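Local structure of leucine-rich-repeat protein (4WNR) at residues 44-49 and 118-123; 49-54 and 123-128; 74-79 and 95-100; 147-152 and 173-178. The protein binds GDP through its Roc G-domain, which this fragment carries with part of the COR region; the whole protein is probably a serine/threonine protein kinase. One frame throughout, in Å; residues are numbered along the deposited sequence.

Contact 1 of 4, residues 44-49 and 118-123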
# COMPACT_ATOMS: atom_id res chain seq x y z
N VAL A 44 -4.25 2.41 6.08
CA VAL A 44 -5.58 2.11 5.54
C VAL A 44 -5.48 2.04 4.01
O VAL A 44 -5.04 2.99 3.36
CB VAL A 44 -6.62 3.16 5.96
CG1 VAL A 44 -7.98 2.87 5.33
CG2 VAL A 44 -6.76 3.19 7.47
N LEU A 45 -5.91 0.91 3.46
CA LEU A 45 -5.76 0.64 2.03
C LEU A 45 -7.11 0.69 1.31
O LEU A 45 -7.96 -0.18 1.50
CB LEU A 45 -5.12 -0.73 1.82
CG LEU A 45 -3.66 -0.84 2.29
CD1 LEU A 45 -3.29 -2.27 2.63
CD2 LEU A 45 -2.71 -0.27 1.24
N LEU A 46 -7.30 1.73 0.49
CA LEU A 46 -8.48 1.84 -0.37
C LEU A 46 -8.29 0.91 -1.56
O LEU A 46 -7.42 1.14 -2.40
CB LEU A 46 -8.67 3.29 -0.85
CG LEU A 46 -9.24 4.35 0.10
CD1 LEU A 46 -10.69 4.03 0.48
CD2 LEU A 46 -8.39 4.51 1.35
N VAL A 47 -9.10 -0.14 -1.63
CA VAL A 47 -9.00 -1.11 -2.73
C VAL A 47 -10.36 -1.36 -3.39
O VAL A 47 -11.41 -1.10 -2.80
CB VAL A 47 -8.39 -2.45 -2.27
CG1 VAL A 47 -6.93 -2.26 -1.88
CG2 VAL A 47 -9.17 -3.06 -1.11
N GLY A 48 -10.31 -1.86 -4.62
CA GLY A 48 -11.51 -2.04 -5.44
C GLY A 48 -11.23 -1.68 -6.89
O GLY A 48 -10.17 -1.13 -7.20
N ASP A 49 -12.19 -1.96 -7.77
CA ASP A 49 -12.03 -1.70 -9.20
C ASP A 49 -11.89 -0.22 -9.51
O ASP A 49 -12.30 0.63 -8.71
CB ASP A 49 -13.21 -2.27 -10.00
CG ASP A 49 -13.23 -3.78 -10.04
OD1 ASP A 49 -12.15 -4.40 -10.10
OD2 ASP A 49 -14.34 -4.36 -10.02
N ILE A 118 -10.36 -1.00 3.10
CA ILE A 118 -11.66 -0.48 2.71
C ILE A 118 -11.95 -0.92 1.27
O ILE A 118 -11.33 -0.41 0.33
CB ILE A 118 -11.71 1.06 2.82
CG1 ILE A 118 -11.54 1.49 4.28
CG2 ILE A 118 -13.03 1.60 2.27
CD1 ILE A 118 -11.33 2.97 4.48
N LEU A 119 -12.87 -1.86 1.12
CA LEU A 119 -13.26 -2.38 -0.19
C LEU A 119 -14.42 -1.57 -0.75
O LEU A 119 -15.54 -1.64 -0.24
CB LEU A 119 -13.64 -3.86 -0.09
CG LEU A 119 -14.15 -4.55 -1.36
CD1 LEU A 119 -13.17 -4.41 -2.51
CD2 LEU A 119 -14.43 -6.02 -1.08
N VAL A 120 -14.16 -0.81 -1.81
CA VAL A 120 -15.19 -0.00 -2.47
C VAL A 120 -15.76 -0.75 -3.68
O VAL A 120 -15.01 -1.23 -4.53
CB VAL A 120 -14.65 1.36 -2.92
CG1 VAL A 120 -15.78 2.25 -3.41
CG2 VAL A 120 -13.89 2.04 -1.78
N LEU A 121 -17.09 -0.82 -3.75
CA LEU A 121 -17.79 -1.53 -4.81
C LEU A 121 -18.85 -0.65 -5.46
O LEU A 121 -19.20 0.41 -4.93
CB LEU A 121 -18.46 -2.79 -4.25
CG LEU A 121 -17.56 -3.80 -3.54
CD1 LEU A 121 -18.41 -4.85 -2.84
CD2 LEU A 121 -16.59 -4.45 -4.51
N ASP A 122 -19.35 -1.10 -6.61
CA ASP A 122 -20.48 -0.44 -7.28
C ASP A 122 -21.29 -1.45 -8.10
O ASP A 122 -20.87 -2.58 -8.32
CB ASP A 122 -20.00 0.72 -8.17
CG ASP A 122 -19.08 0.27 -9.29
OD1 ASP A 122 -18.39 -0.76 -9.13
OD2 ASP A 122 -19.05 0.95 -10.33
N SER A 123 -22.46 -1.01 -8.56
CA SER A 123 -23.43 -1.90 -9.22
C SER A 123 -22.99 -2.36 -10.61
O SER A 123 -23.06 -3.55 -10.91
CB SER A 123 -24.80 -1.21 -9.32
OG SER A 123 -24.69 0.03 -9.99

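Contact 2 of 4, residues 49-54 and 123-128. With GDP (guanosine-5'-diphosphate), chain B.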
# COMPACT_ATOMS: atom_id res chain seq x y z
N ASP A 49 -12.19 -1.96 -7.77
CA ASP A 49 -12.03 -1.70 -9.20
C ASP A 49 -11.89 -0.22 -9.51
O ASP A 49 -12.30 0.63 -8.71
CB ASP A 49 -13.21 -2.27 -10.00
CG ASP A 49 -13.23 -3.78 -10.04
OD1 ASP A 49 -12.15 -4.40 -10.10
OD2 ASP A 49 -14.34 -4.36 -10.02
N GLY A 50 -11.32 0.09 -10.66
CA GLY A 50 -11.19 1.47 -11.12
C GLY A 50 -12.55 2.10 -11.36
O GLY A 50 -13.48 1.42 -11.78
N GLU A 51 -12.65 3.39 -11.08
CA GLU A 51 -13.91 4.15 -11.20
C GLU A 51 -15.04 3.53 -10.37
O GLU A 51 -16.17 3.42 -10.83
CB GLU A 51 -14.32 4.28 -12.67
CG GLU A 51 -13.26 4.94 -13.55
CD GLU A 51 -13.70 5.10 -15.00
OE1 GLU A 51 -14.73 4.51 -15.39
OE2 GLU A 51 -13.00 5.81 -15.75
N ALA A 52 -14.71 3.12 -9.15
CA ALA A 52 -15.69 2.53 -8.22
C ALA A 52 -16.13 3.53 -7.15
O ALA A 52 -17.30 3.55 -6.77
CB ALA A 52 -15.10 1.29 -7.57
N GLY A 53 -15.19 4.34 -6.67
CA GLY A 53 -15.46 5.33 -5.62
C GLY A 53 -14.39 5.50 -4.56
O GLY A 53 -14.67 6.05 -3.50
N LYS A 54 -13.16 5.05 -4.84
CA LYS A 54 -12.10 5.02 -3.84
C LYS A 54 -11.57 6.41 -3.50
O LYS A 54 -11.48 6.78 -2.34
CB LYS A 54 -10.94 4.14 -4.31
CG LYS A 54 -11.33 2.70 -4.60
CD LYS A 54 -10.11 1.82 -4.89
CE LYS A 54 -9.39 2.23 -6.17
NZ LYS A 54 -10.25 2.14 -7.39
N SER A 123 -22.46 -1.01 -8.56
CA SER A 123 -23.43 -1.90 -9.22
C SER A 123 -22.99 -2.36 -10.61
O SER A 123 -23.06 -3.55 -10.91
CB SER A 123 -24.80 -1.21 -9.32
OG SER A 123 -24.69 0.03 -9.99
N ARG A 124 -22.54 -1.42 -11.43
CA ARG A 124 -22.22 -1.69 -12.84
C ARG A 124 -21.42 -2.98 -13.04
O ARG A 124 -21.74 -3.79 -13.92
CB ARG A 124 -21.47 -0.51 -13.47
CG ARG A 124 -22.35 0.71 -13.72
CD ARG A 124 -21.76 1.66 -14.75
NE ARG A 124 -20.60 2.40 -14.24
CZ ARG A 124 -20.67 3.48 -13.46
NH1 ARG A 124 -21.84 3.97 -13.06
NH2 ARG A 124 -19.55 4.07 -13.07
N ARG A 125 -20.39 -3.18 -12.22
CA ARG A 125 -19.63 -4.42 -12.23
C ARG A 125 -20.32 -5.44 -11.32
O ARG A 125 -20.22 -5.36 -10.09
CB ARG A 125 -18.19 -4.17 -11.78
CG ARG A 125 -17.43 -3.25 -12.72
CD ARG A 125 -16.09 -2.82 -12.15
NE ARG A 125 -15.56 -1.64 -12.84
CZ ARG A 125 -15.99 -0.39 -12.65
NH1 ARG A 125 -16.96 -0.13 -11.78
NH2 ARG A 125 -15.44 0.60 -13.34
N ASP A 126 -21.03 -6.38 -11.94
CA ASP A 126 -21.89 -7.31 -11.21
C ASP A 126 -21.09 -8.39 -10.47
O ASP A 126 -20.45 -9.24 -11.10
CB ASP A 126 -22.89 -7.97 -12.18
CG ASP A 126 -24.08 -8.61 -11.47
OD1 ASP A 126 -24.16 -8.56 -10.22
OD2 ASP A 126 -24.95 -9.16 -12.17
N GLU A 127 -21.13 -8.33 -9.14
CA GLU A 127 -20.49 -9.32 -8.27
C GLU A 127 -19.00 -9.53 -8.56
O GLU A 127 -18.59 -10.55 -9.11
CB GLU A 127 -21.24 -10.66 -8.33
CG GLU A 127 -22.64 -10.61 -7.73
CD GLU A 127 -22.63 -10.38 -6.22
OE1 GLU A 127 -21.95 -11.15 -5.51
OE2 GLU A 127 -23.29 -9.43 -5.76
N LYS A 128 -18.20 -8.54 -8.18
CA LYS A 128 -16.74 -8.64 -8.20
C LYS A 128 -16.19 -8.56 -6.77
O LYS A 128 -14.99 -8.40 -6.57
CB LYS A 128 -16.15 -7.52 -9.07
CG LYS A 128 -14.77 -7.83 -9.63
CD LYS A 128 -14.84 -8.72 -10.86
CE LYS A 128 -13.46 -9.22 -11.27
NZ LYS A 128 -12.50 -8.12 -11.57
PB GDP B . -11.52 5.67 -8.40
O1B GDP B . -12.78 4.98 -7.68
O2B GDP B . -10.38 5.76 -7.28
O3B GDP B . -11.07 4.87 -9.57
O3A GDP B . -11.85 7.20 -8.76
PA GDP B . -13.29 7.89 -8.58
O1A GDP B . -13.97 7.46 -7.35
O2A GDP B . -12.96 9.46 -8.56
O5' GDP B . -14.11 7.63 -9.95
C5' GDP B . -15.48 7.34 -9.90
C4' GDP B . -16.21 8.31 -10.85
O4' GDP B . -17.62 8.27 -10.52
C3' GDP B . -15.80 9.77 -10.68
O3' GDP B . -16.11 10.51 -11.87
C2' GDP B . -16.66 10.24 -9.53
O2' GDP B . -16.96 11.64 -9.66
C1' GDP B . -17.93 9.42 -9.68
N9 GDP B . -18.47 8.95 -8.36
C8 GDP B . -17.80 8.51 -7.30
N7 GDP B . -18.68 8.20 -6.35
C5 GDP B . -19.90 8.43 -6.82
C6 GDP B . -21.10 8.27 -6.27
O6 GDP B . -21.22 7.85 -5.12
N1 GDP B . -22.24 8.60 -7.00
C2 GDP B . -22.09 9.09 -8.30
N2 GDP B . -23.15 9.41 -9.03
N3 GDP B . -20.85 9.22 -8.81
C4 GDP B . -19.77 8.90 -8.08

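Contact 3 of 4, residues 74-79 and 95-100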
# COMPACT_ATOMS: atom_id res chain seq x y z
N GLN A 74 -5.11 10.74 -10.37
CA GLN A 74 -4.63 9.37 -10.53
C GLN A 74 -3.23 9.20 -9.94
O GLN A 74 -2.63 10.16 -9.47
CB GLN A 74 -4.63 8.97 -12.02
CG GLN A 74 -6.00 8.96 -12.68
CD GLN A 74 -6.96 7.95 -12.06
OE1 GLN A 74 -6.55 6.98 -11.42
NE2 GLN A 74 -8.26 8.17 -12.26
N GLY A 75 -2.73 7.97 -9.95
CA GLY A 75 -1.43 7.63 -9.38
C GLY A 75 -1.52 7.28 -7.91
O GLY A 75 -2.61 7.14 -7.36
N ILE A 76 -0.36 7.11 -7.28
CA ILE A 76 -0.28 6.81 -5.85
C ILE A 76 -0.47 8.09 -5.05
O ILE A 76 0.33 9.03 -5.15
CB ILE A 76 1.08 6.20 -5.47
CG1 ILE A 76 1.32 4.88 -6.21
CG2 ILE A 76 1.19 5.99 -3.96
CD1 ILE A 76 0.47 3.72 -5.75
N ASN A 77 -1.53 8.12 -4.24
CA ASN A 77 -1.81 9.24 -3.35
C ASN A 77 -1.93 8.76 -1.91
O ASN A 77 -2.79 7.94 -1.59
CB ASN A 77 -3.09 9.96 -3.77
CG ASN A 77 -2.90 10.80 -5.02
OD1 ASN A 77 -3.55 10.57 -6.04
ND2 ASN A 77 -2.01 11.79 -4.94
N ILE A 78 -1.05 9.27 -1.05
CA ILE A 78 -1.03 8.91 0.37
C ILE A 78 -1.39 10.12 1.23
O ILE A 78 -0.58 11.05 1.36
CB ILE A 78 0.34 8.35 0.80
CG1 ILE A 78 0.69 7.10 -0.01
CG2 ILE A 78 0.35 8.03 2.29
CD1 ILE A 78 2.15 6.70 0.05
N LYS A 79 -2.59 10.10 1.81
CA LYS A 79 -3.05 11.16 2.71
C LYS A 79 -2.89 10.74 4.17
O LYS A 79 -3.31 9.65 4.55
CB LYS A 79 -4.51 11.52 2.44
CG LYS A 79 -4.71 12.70 1.50
CD LYS A 79 -4.56 12.31 0.04
CE LYS A 79 -4.83 13.49 -0.88
NZ LYS A 79 -5.02 13.10 -2.30
N TRP A 95 -3.92 5.02 1.90
CA TRP A 95 -3.27 4.72 0.63
C TRP A 95 -4.31 4.60 -0.48
O TRP A 95 -5.21 3.75 -0.42
CB TRP A 95 -2.47 3.42 0.74
CG TRP A 95 -1.12 3.61 1.36
CD1 TRP A 95 -0.85 4.07 2.62
CD2 TRP A 95 0.15 3.35 0.75
NE1 TRP A 95 0.50 4.11 2.83
CE2 TRP A 95 1.14 3.67 1.71
CE3 TRP A 95 0.55 2.87 -0.50
CZ2 TRP A 95 2.51 3.53 1.45
CZ3 TRP A 95 1.91 2.73 -0.76
CH2 TRP A 95 2.87 3.06 0.21
N ASP A 96 -4.18 5.45 -1.49
CA ASP A 96 -5.12 5.49 -2.62
C ASP A 96 -4.41 5.10 -3.92
O ASP A 96 -3.47 5.77 -4.34
CB ASP A 96 -5.73 6.89 -2.73
CG ASP A 96 -7.04 6.90 -3.51
OD1 ASP A 96 -7.81 5.92 -3.40
OD2 ASP A 96 -7.30 7.90 -4.21
N PHE A 97 -4.87 4.02 -4.54
CA PHE A 97 -4.25 3.49 -5.76
C PHE A 97 -5.03 3.93 -7.00
O PHE A 97 -6.25 3.73 -7.07
CB PHE A 97 -4.19 1.96 -5.70
CG PHE A 97 -3.46 1.44 -4.49
CD1 PHE A 97 -2.08 1.54 -4.40
CD2 PHE A 97 -4.16 0.85 -3.44
CE1 PHE A 97 -1.41 1.06 -3.29
CE2 PHE A 97 -3.49 0.37 -2.33
CZ PHE A 97 -2.11 0.48 -2.25
N GLY A 98 -4.32 4.50 -7.97
CA GLY A 98 -4.94 5.01 -9.19
C GLY A 98 -5.33 3.94 -10.20
O GLY A 98 -5.19 2.75 -9.94
N GLY A 99 -5.83 4.39 -11.35
CA GLY A 99 -6.30 3.49 -12.41
C GLY A 99 -5.21 2.61 -13.00
O GLY A 99 -5.47 1.45 -13.34
N GLN A 100 -4.01 3.15 -13.14
CA GLN A 100 -2.85 2.38 -13.61
C GLN A 100 -2.44 1.29 -12.61
O GLN A 100 -1.98 0.22 -13.02
CB GLN A 100 -1.66 3.29 -13.89
CG GLN A 100 -1.66 3.92 -15.27
CD GLN A 100 -0.33 4.56 -15.62
OE1 GLN A 100 0.20 5.37 -14.85
NE2 GLN A 100 0.22 4.20 -16.78

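Contact 4 of 4, residues 147-152 and 173-178. With GDP (guanosine-5'-diphosphate), chain B; SO4 (sulfate ion), chain E.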
# COMPACT_ATOMS: atom_id res chain seq x y z
N VAL A 147 -16.59 -2.99 3.89
CA VAL A 147 -17.10 -2.99 2.52
C VAL A 147 -18.01 -1.78 2.30
O VAL A 147 -18.97 -1.57 3.04
CB VAL A 147 -17.89 -4.27 2.20
CG1 VAL A 147 -18.26 -4.33 0.72
CG2 VAL A 147 -17.09 -5.51 2.58
N ALA A 148 -17.68 -0.98 1.28
CA ALA A 148 -18.46 0.21 0.93
C ALA A 148 -19.17 -0.01 -0.41
O ALA A 148 -18.52 -0.12 -1.45
CB ALA A 148 -17.56 1.43 0.85
N LEU A 149 -20.50 -0.07 -0.37
CA LEU A 149 -21.32 -0.20 -1.58
C LEU A 149 -21.63 1.20 -2.11
O LEU A 149 -22.65 1.79 -1.76
CB LEU A 149 -22.61 -0.97 -1.28
CG LEU A 149 -22.49 -2.47 -0.99
CD1 LEU A 149 -21.92 -2.72 0.40
CD2 LEU A 149 -23.85 -3.14 -1.12
N ASN A 150 -20.75 1.71 -2.97
CA ASN A 150 -20.85 3.08 -3.47
C ASN A 150 -21.81 3.20 -4.64
O ASN A 150 -22.15 2.20 -5.28
CB ASN A 150 -19.46 3.59 -3.88
CG ASN A 150 -19.37 5.11 -3.94
OD1 ASN A 150 -19.87 5.80 -3.06
ND2 ASN A 150 -18.74 5.63 -4.98
N LYS A 151 -22.26 4.43 -4.91
CA LYS A 151 -23.13 4.76 -6.05
C LYS A 151 -24.53 4.14 -5.95
O LYS A 151 -25.04 3.56 -6.92
CB LYS A 151 -22.46 4.40 -7.38
CG LYS A 151 -21.24 5.25 -7.70
CD LYS A 151 -20.40 4.63 -8.81
CE LYS A 151 -19.30 5.58 -9.24
NZ LYS A 151 -18.26 4.90 -10.05
N ILE A 152 -25.16 4.26 -4.78
CA ILE A 152 -26.54 3.81 -4.60
C ILE A 152 -27.55 4.79 -5.23
O ILE A 152 -28.70 4.42 -5.47
CB ILE A 152 -26.90 3.57 -3.11
CG1 ILE A 152 -26.82 4.87 -2.30
CG2 ILE A 152 -25.99 2.50 -2.53
CD1 ILE A 152 -27.34 4.73 -0.88
N LYS A 173 -16.01 -6.53 8.82
CA LYS A 173 -16.60 -5.98 10.04
C LYS A 173 -17.93 -5.26 9.80
O LYS A 173 -18.68 -5.00 10.74
CB LYS A 173 -15.62 -5.02 10.72
CG LYS A 173 -14.26 -5.62 11.03
CD LYS A 173 -14.35 -6.85 11.92
CE LYS A 173 -12.97 -7.36 12.31
NZ LYS A 173 -13.04 -8.64 13.05
N GLY A 174 -18.21 -4.91 8.54
CA GLY A 174 -19.47 -4.24 8.21
C GLY A 174 -19.64 -3.90 6.74
O GLY A 174 -18.67 -3.72 6.01
N PHE A 175 -20.90 -3.81 6.32
CA PHE A 175 -21.26 -3.39 4.97
C PHE A 175 -21.97 -2.04 5.05
O PHE A 175 -22.75 -1.80 5.97
CB PHE A 175 -22.19 -4.41 4.31
CG PHE A 175 -21.58 -5.78 4.18
CD1 PHE A 175 -21.70 -6.71 5.21
CD2 PHE A 175 -20.90 -6.15 3.03
CE1 PHE A 175 -21.15 -7.97 5.09
CE2 PHE A 175 -20.35 -7.41 2.90
CZ PHE A 175 -20.48 -8.33 3.93
N PHE A 176 -21.70 -1.16 4.08
CA PHE A 176 -22.25 0.19 4.10
C PHE A 176 -22.65 0.69 2.71
O PHE A 176 -21.79 0.89 1.85
CB PHE A 176 -21.25 1.16 4.73
CG PHE A 176 -21.05 0.93 6.20
CD1 PHE A 176 -21.90 1.51 7.13
CD2 PHE A 176 -20.02 0.12 6.65
CE1 PHE A 176 -21.72 1.30 8.48
CE2 PHE A 176 -19.83 -0.10 8.00
CZ PHE A 176 -20.68 0.49 8.92
N ARG A 177 -23.95 0.90 2.52
CA ARG A 177 -24.47 1.52 1.31
C ARG A 177 -24.25 3.02 1.39
O ARG A 177 -24.77 3.68 2.29
CB ARG A 177 -25.96 1.21 1.14
CG ARG A 177 -26.24 -0.25 0.79
CD ARG A 177 -27.71 -0.60 0.87
NE ARG A 177 -28.47 -0.11 -0.28
CZ ARG A 177 -29.14 1.04 -0.33
NH1 ARG A 177 -29.16 1.87 0.71
NH2 ARG A 177 -29.79 1.37 -1.44
N ILE A 178 -23.46 3.56 0.47
CA ILE A 178 -23.12 4.98 0.48
C ILE A 178 -23.24 5.63 -0.89
O ILE A 178 -23.33 4.95 -1.92
CB ILE A 178 -21.68 5.21 1.01
CG1 ILE A 178 -20.65 4.50 0.14
CG2 ILE A 178 -21.57 4.74 2.46
CD1 ILE A 178 -19.22 4.86 0.47
PB GDP B . -11.52 5.67 -8.40
O1B GDP B . -12.78 4.98 -7.68
O2B GDP B . -10.38 5.76 -7.28
O3B GDP B . -11.07 4.87 -9.57
O3A GDP B . -11.85 7.20 -8.76
PA GDP B . -13.29 7.89 -8.58
O1A GDP B . -13.97 7.46 -7.35
O2A GDP B . -12.96 9.46 -8.56
O5' GDP B . -14.11 7.63 -9.95
C5' GDP B . -15.48 7.34 -9.90
C4' GDP B . -16.21 8.31 -10.85
O4' GDP B . -17.62 8.27 -10.52
C3' GDP B . -15.80 9.77 -10.68
O3' GDP B . -16.11 10.51 -11.87
C2' GDP B . -16.66 10.24 -9.53
O2' GDP B . -16.96 11.64 -9.66
C1' GDP B . -17.93 9.42 -9.68
N9 GDP B . -18.47 8.95 -8.36
C8 GDP B . -17.80 8.51 -7.30
N7 GDP B . -18.68 8.20 -6.35
C5 GDP B . -19.90 8.43 -6.82
C6 GDP B . -21.10 8.27 -6.27
O6 GDP B . -21.22 7.85 -5.12
N1 GDP B . -22.24 8.60 -7.00
C2 GDP B . -22.09 9.09 -8.30
N2 GDP B . -23.15 9.41 -9.03
N3 GDP B . -20.85 9.22 -8.81
C4 GDP B . -19.77 8.90 -8.08
S SO4 E . -27.30 -0.26 5.08
O1 SO4 E . -27.55 -0.80 6.44
O2 SO4 E . -28.32 0.76 4.75
O3 SO4 E . -25.96 0.35 5.03
O4 SO4 E . -27.37 -1.37 4.10

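Contact 1 of 4, residues 44-49 and 118-123
Ile118 is the apolar centre, packed against Val44 and Leu46 of the neighbouring strand. Its CD1 meets Val44 CG1 at 3.5 Å, the two side chains meeting at a slant. Its CG2 lies 3.8 Å from Leu46 CD1, and here the side chains run side by side, pointing the same way. CG1 of Ile118 is anti to the carbonyl carbon (chi1 -64°), which sets this branch on the Val44 side and CG2 on the Leu46 side. Val47 and Leu119 fill the other face of the sheet more loosely, with Val47 CG2 4.4 Å from Leu119 CD1. Three backbone bonds join the parallel strands. Ile118 N gives to Leu45 O, Val47 N to Ile118 O, and Val120 N to Val47 O at 2.9 Å. Leu119 CA adds a CA-H...O contact to the same Val47 O. Beyond them comes Gly48, whose phi of 141° suits glycine. At the polar edge, Asp49 OD1 accepts a weak hydrogen bond from Trp132 NE1. The contact lies inside the central sheet of the Roc domain. Strand 88-96 pairs with 36-47, and strand 145-149 with 116-121. Helix 186-198 packs on Val44 and Ile118, while helix 129-140 packs on Val47 and Leu119.

Contact 2 of 4, residues 49-54 and 123-128
While Asp49 and Gly50 rest against Arg125 of the facing loop, their own loop closes round one oxygen, O1B of GDP. Gly53 N donates to O1B at 2.7 Å. Lys54 N donates to O1B at 2.9 Å, and Ala52 N adds a weak bond to O1B. Glu51 N donates to O3B instead. Lys54 NZ bonds Asp49 O at 2.9 Å from above the carbonyl plane, a bond that ties the start of the loop to its end. NZ also lies 3.6 Å from O3B of GDP. Across the contact, Arg125 has an extended chain from CG to NE. It slides past Asp49 in the opposite direction, bringing its CD 3.2 Å from Asp49 OD2. Its guanidinium then lies with one face toward Gly50 O, CZ 3.2 Å from that oxygen, and its salt bridge goes to Asp122. Lys128 crosses Asp49 at about a right angle. Its NZ stays 4.0 Å from Asp49 OD1, beyond a salt bridge, and makes a cation-pi contact with Tyr131. Arg124 pairs with Glu154. Residues 48-55 form the Walker A P-loop of a G-protein, its backbone amides wrapped round the beta-phosphate, with Arg124, Arg125 and Lys128 of loop 123-128 flanking it on the surface.

Contact 3 of 4, residues 74-79 and 95-100
Trp95 carries Ile78 on one face of its indole. Ile78 CD1 stands 3.6 Å from the centroid of the six-membered ring, 16° off the normal, in a CH-pi contact. Ile78 CG1 follows over the ring fusion, 3.9 Å from Trp95 CE2. The indole also meets the ring of Phe110 and makes a cation-pi contact with Lys43. Phe97 is approached at its edge: Ile76 CD1 lies 3.6 Å from Phe97 CD1, near the ring plane. Between these groups runs an antiparallel pairing. Asn77 N bonds Asp96 O at 3.0 Å, in the carbonyl plane, and Asp96 N bonds Asn77 O at 2.9 Å. Ile78 and Trp95 form the next, non-hydrogen-bonded pair. Past the strand, Gln74 bends at chi2 (-62°), which turns CD toward helix 99-104. Its OE1 accepts Gly99 N at 2.7 Å, while NE2 donates to His71 O. Asp96 to Gly99 fit the DxxG motif of G-proteins, and Asp96 OD2 bonds Thr55 OG1, whose residue binds magnesium. The chemistry is thus split: ring packing by Ile76 and Ile78 lies on one side of the paired backbones, Gln74 ties the segments at helix 99-104, and Asp96 links them to Thr55 at the magnesium site.

Contact 4 of 4, residues 147-152 and 173-178
The NKxD guanine-recognition motif of G-proteins begins at Asn150, which lies against Ile178, just past the end of the next strand. Asn150 OD1 is 3.5 Å from Ile178 CG1, where the two side chains meet obliquely. CG of Asn150 is anti to the backbone N (chi1 -160°) and lies 3.5 Å from O6 of GDP. Asn150 ND2 donates to Ala52 O and lies 2.9 Å from N7 of GDP. The extended chain of Lys151 passes the base, its CG 3.3 Å from GDP C6, and continues to the ribose. Behind the motif the strands pair in parallel. Val147 N bonds Gly174 O, Phe176 N bonds Val147 O, Leu149 N bonds Phe176 O at 2.7 Å, and Ile178 N bonds Leu149 O. They are the two strands of a beta-alpha-beta unit whose crossover contains helix 162-168. On the face toward that helix, Val147 CB touches Phe175 CD2 at 3.6 Å, side by side with it. On the other face, Ala148 CB meets Ile178 CD1 at 3.8 Å, and helix 186-198 packs on Ile178. Ile152 crosses Arg177 at about a right angle, CG2 over one face of the guanidinium. Arg177 NH2 bonds Pro156 O, while its backbone N donates at 3.3 Å to O3 of a sulfate, probably from the crystallisation liquor.

In the fold
Contacts 1, 3 and 4 all belong to one sheet of the Roc domain. Contact 1 is its buried middle, contact 4 a second buried parallel pair, and contact 3 the partly buried antiparallel hairpin side. Strand 36-47 bonds to strand 88-96 of contact 3, and strand 116-121 bonds to strand 145-149 of contact 4. Contact 2 is a surface meeting of two loops and continues directly from the strands of contact 1, sharing Asp49 and Ser123. Aliphatic packing dominates contact 1, whereas contact 2 brings charged side chains together without a salt bridge between its loops, one of which binds the phosphate. Contacts 2 and 4 both touch GDP, at the phosphate and the base respectively. Contact 3 approaches the magnesium side.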